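Local coordinates for DUF4276 family protein (Pyrococcus horikoshii, PDB 2P62), which is of unknown function but belongs to the DUF3226 family and packs in the crystal as a two-fold symmetric pair of chains, at the interface of chains A and B. Sequence-based numbering; all coordinates share one arbitrary frame. Chains: chain A/B, Hypothetical protein PH0156.

The interface of chains A and B. Residues chain A 168-169, 172, 195; chain B 176, 179-180, 184.
B:Asp179 lays its CB over one face of the A:Tyr169 ring, 3.7 Å from the ring centroid and offset toward the rim, a CH-pi contact in a two-fold symmetric, largely helical interface between two copies of this DUF3226 protein. The pairing is consistent with the interchain disulfide seen at Cys203, though its role in solution is inferred. It illustrates how one acidic residue can serve an aromatic and a polar partner together: its carboxylate plane stands 82° to the ring, and its CG, anti to the carbonyl carbon (chi1 -69°), holds OD1 above the ring plane just off the CD2 rim, facing the start of helix 171-180 of chain A. There the hydroxyl OG of A:Ser172 donates a hydrogen bond to OD1 at 2.5 Å, from above the carboxylate plane; the A:Ser172 backbone N adds a weak one. The helix N-terminus would probably stabilise the negative charge. The other oxygen, OD2, is joined through water 1 to the carbonyl O of A:Tyr169. B:Leu176, from the same helix as B:Asp179, meets the ring at its rim, its side chain at about a right angle to that of A:Tyr169, with CD1 3.6 Å from CE2. B:Lys180 runs alongside the A:Tyr169 side chain, pointing the same way, its CB 3.7 Å from the phenol OH. An alanine in place of A:Tyr169 would probably leave B:Asp179 CB, B:Leu176 CD1 and B:Lys180 CB without their aromatic partner and open a gap between the chains. B:Lys180 stays extended until it bends at its last torsion (chi4 68°), where NZ donates to the carbonyl O of A:Ile195 at 2.9 Å, near the end of helix 186-196.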
ATOM      1  N   LYS A 168      -7.302  -5.032 -25.350  1.00 43.88           N
ATOM      2  CA  LYS A 168      -6.670  -6.342 -25.241  1.00 43.38           C
ATOM      3  C   LYS A 168      -7.477  -7.227 -24.304  1.00 44.69           C
ATOM      4  O   LYS A 168      -7.406  -8.455 -24.366  1.00 46.59           O
ATOM      5  CB  LYS A 168      -5.248  -6.199 -24.698  1.00 43.94           C
ATOM      6  CG  LYS A 168      -4.520  -7.518 -24.488  1.00 44.28           C
ATOM      7  CD  LYS A 168      -3.091  -7.284 -24.004  1.00 45.86           C
ATOM      8  CE  LYS A 168      -2.342  -8.596 -23.790  1.00 46.41           C
ATOM      9  NZ  LYS A 168      -0.946  -8.362 -23.328  1.00 47.38           N
ATOM     10  N   TYR A 169      -8.237  -6.598 -23.419  1.00 44.09           N
ATOM     11  CA  TYR A 169      -9.054  -7.352 -22.492  1.00 44.62           C
ATOM     12  C   TYR A 169     -10.512  -7.262 -22.923  1.00 47.50           C
ATOM     13  O   TYR A 169     -10.887  -7.838 -23.942  1.00 52.33           O
ATOM     14  CB  TYR A 169      -8.824  -6.856 -21.047  1.00 39.99           C
ATOM     15  CG  TYR A 169      -7.523  -7.400 -20.463  1.00 34.81           C
ATOM     16  CD1 TYR A 169      -6.284  -6.990 -20.968  1.00 33.87           C
ATOM     17  CD2 TYR A 169      -7.535  -8.451 -19.539  1.00 33.64           C
ATOM     18  CE1 TYR A 169      -5.093  -7.627 -20.590  1.00 32.05           C
ATOM     19  CE2 TYR A 169      -6.348  -9.098 -19.150  1.00 32.13           C
ATOM     20  CZ  TYR A 169      -5.131  -8.688 -19.688  1.00 34.31           C
ATOM     21  OH  TYR A 169      -3.967  -9.378 -19.395  1.00 33.98           O
ATOM     22  N   SER A 172     -12.411  -9.965 -20.587  1.00 38.60           N
ATOM     23  CA  SER A 172     -12.279 -10.148 -19.151  1.00 36.86           C
ATOM     24  C   SER A 172     -13.268  -9.221 -18.446  1.00 36.18           C
ATOM     25  O   SER A 172     -13.926  -9.624 -17.486  1.00 36.06           O
ATOM     26  CB  SER A 172     -10.859  -9.823 -18.688  1.00 36.07           C
ATOM     27  OG  SER A 172      -9.917 -10.727 -19.230  1.00 35.21           O
ATOM     28  N   ILE A 195      -3.164  -7.016 -13.360  1.00 31.87           N
ATOM     29  CA  ILE A 195      -3.022  -8.318 -13.987  1.00 31.78           C
ATOM     30  C   ILE A 195      -2.449  -8.170 -15.390  1.00 33.18           C
ATOM     31  O   ILE A 195      -1.558  -8.922 -15.790  1.00 34.83           O
ATOM     32  CB  ILE A 195      -4.381  -9.017 -14.069  1.00 30.42           C
ATOM     33  CG1 ILE A 195      -4.920  -9.238 -12.652  1.00 27.04           C
ATOM     34  CG2 ILE A 195      -4.255 -10.305 -14.863  1.00 29.11           C
ATOM     35  CD1 ILE A 195      -6.349  -9.763 -12.601  1.00 26.24           C
TER
ATOM     36  N   LEU B 176      -9.670 -13.930 -18.037  1.00 34.32           N
ATOM     37  CA  LEU B 176      -8.419 -13.223 -17.754  1.00 35.12           C
ATOM     38  C   LEU B 176      -7.214 -14.003 -18.263  1.00 34.82           C
ATOM     39  O   LEU B 176      -6.266 -13.421 -18.795  1.00 33.35           O
ATOM     40  CB  LEU B 176      -8.241 -12.965 -16.250  1.00 35.74           C
ATOM     41  CG  LEU B 176      -8.730 -11.646 -15.633  1.00 36.24           C
ATOM     42  CD1 LEU B 176      -8.143 -10.449 -16.385  1.00 35.82           C
ATOM     43  CD2 LEU B 176     -10.226 -11.596 -15.677  1.00 37.41           C
ATOM     44  N   ASP B 179      -7.001 -13.629 -22.124  1.00 36.43           N
ATOM     45  CA  ASP B 179      -6.482 -12.314 -22.504  1.00 35.85           C
ATOM     46  C   ASP B 179      -5.022 -12.145 -22.112  1.00 36.70           C
ATOM     47  O   ASP B 179      -4.262 -11.474 -22.807  1.00 36.98           O
ATOM     48  CB  ASP B 179      -7.282 -11.199 -21.828  1.00 36.63           C
ATOM     49  CG  ASP B 179      -8.697 -11.084 -22.351  1.00 36.83           C
ATOM     50  OD1 ASP B 179      -9.496 -10.368 -21.704  1.00 34.29           O
ATOM     51  OD2 ASP B 179      -9.007 -11.691 -23.405  1.00 38.07           O
ATOM     52  N   LYS B 180      -4.627 -12.726 -20.985  1.00 38.58           N
ATOM     53  CA  LYS B 180      -3.247 -12.598 -20.540  1.00 41.09           C
ATOM     54  C   LYS B 180      -2.350 -13.475 -21.410  1.00 42.08           C
ATOM     55  O   LYS B 180      -1.157 -13.207 -21.558  1.00 39.50           O
ATOM     56  CB  LYS B 180      -3.125 -13.007 -19.071  1.00 42.62           C
ATOM     57  CG  LYS B 180      -1.793 -12.654 -18.417  1.00 46.81           C
ATOM     58  CD  LYS B 180      -1.738 -13.225 -16.999  1.00 52.22           C
ATOM     59  CE  LYS B 180      -0.432 -12.909 -16.269  1.00 54.78           C
ATOM     60  NZ  LYS B 180      -0.258 -11.459 -15.944  1.00 54.98           N
ATOM     61  N   LEU B 184      -3.007 -17.644 -14.786  1.00 34.30           N
ATOM     62  CA  LEU B 184      -2.961 -16.583 -13.792  1.00 32.25           C
ATOM     63  C   LEU B 184      -2.055 -16.956 -12.622  1.00 33.59           C
ATOM     64  O   LEU B 184      -1.925 -18.133 -12.272  1.00 33.00           O
ATOM     65  CB  LEU B 184      -4.370 -16.310 -13.263  1.00 28.71           C
ATOM     66  CG  LEU B 184      -5.407 -15.841 -14.281  1.00 27.89           C
ATOM     67  CD1 LEU B 184      -6.747 -15.658 -13.586  1.00 27.92           C
ATOM     68  CD2 LEU B 184      -4.960 -14.539 -14.914  1.00 26.50           C
TER
HETATM   69  O   HOH W   1     -10.615  -9.937 -25.271  1.00 31.86           O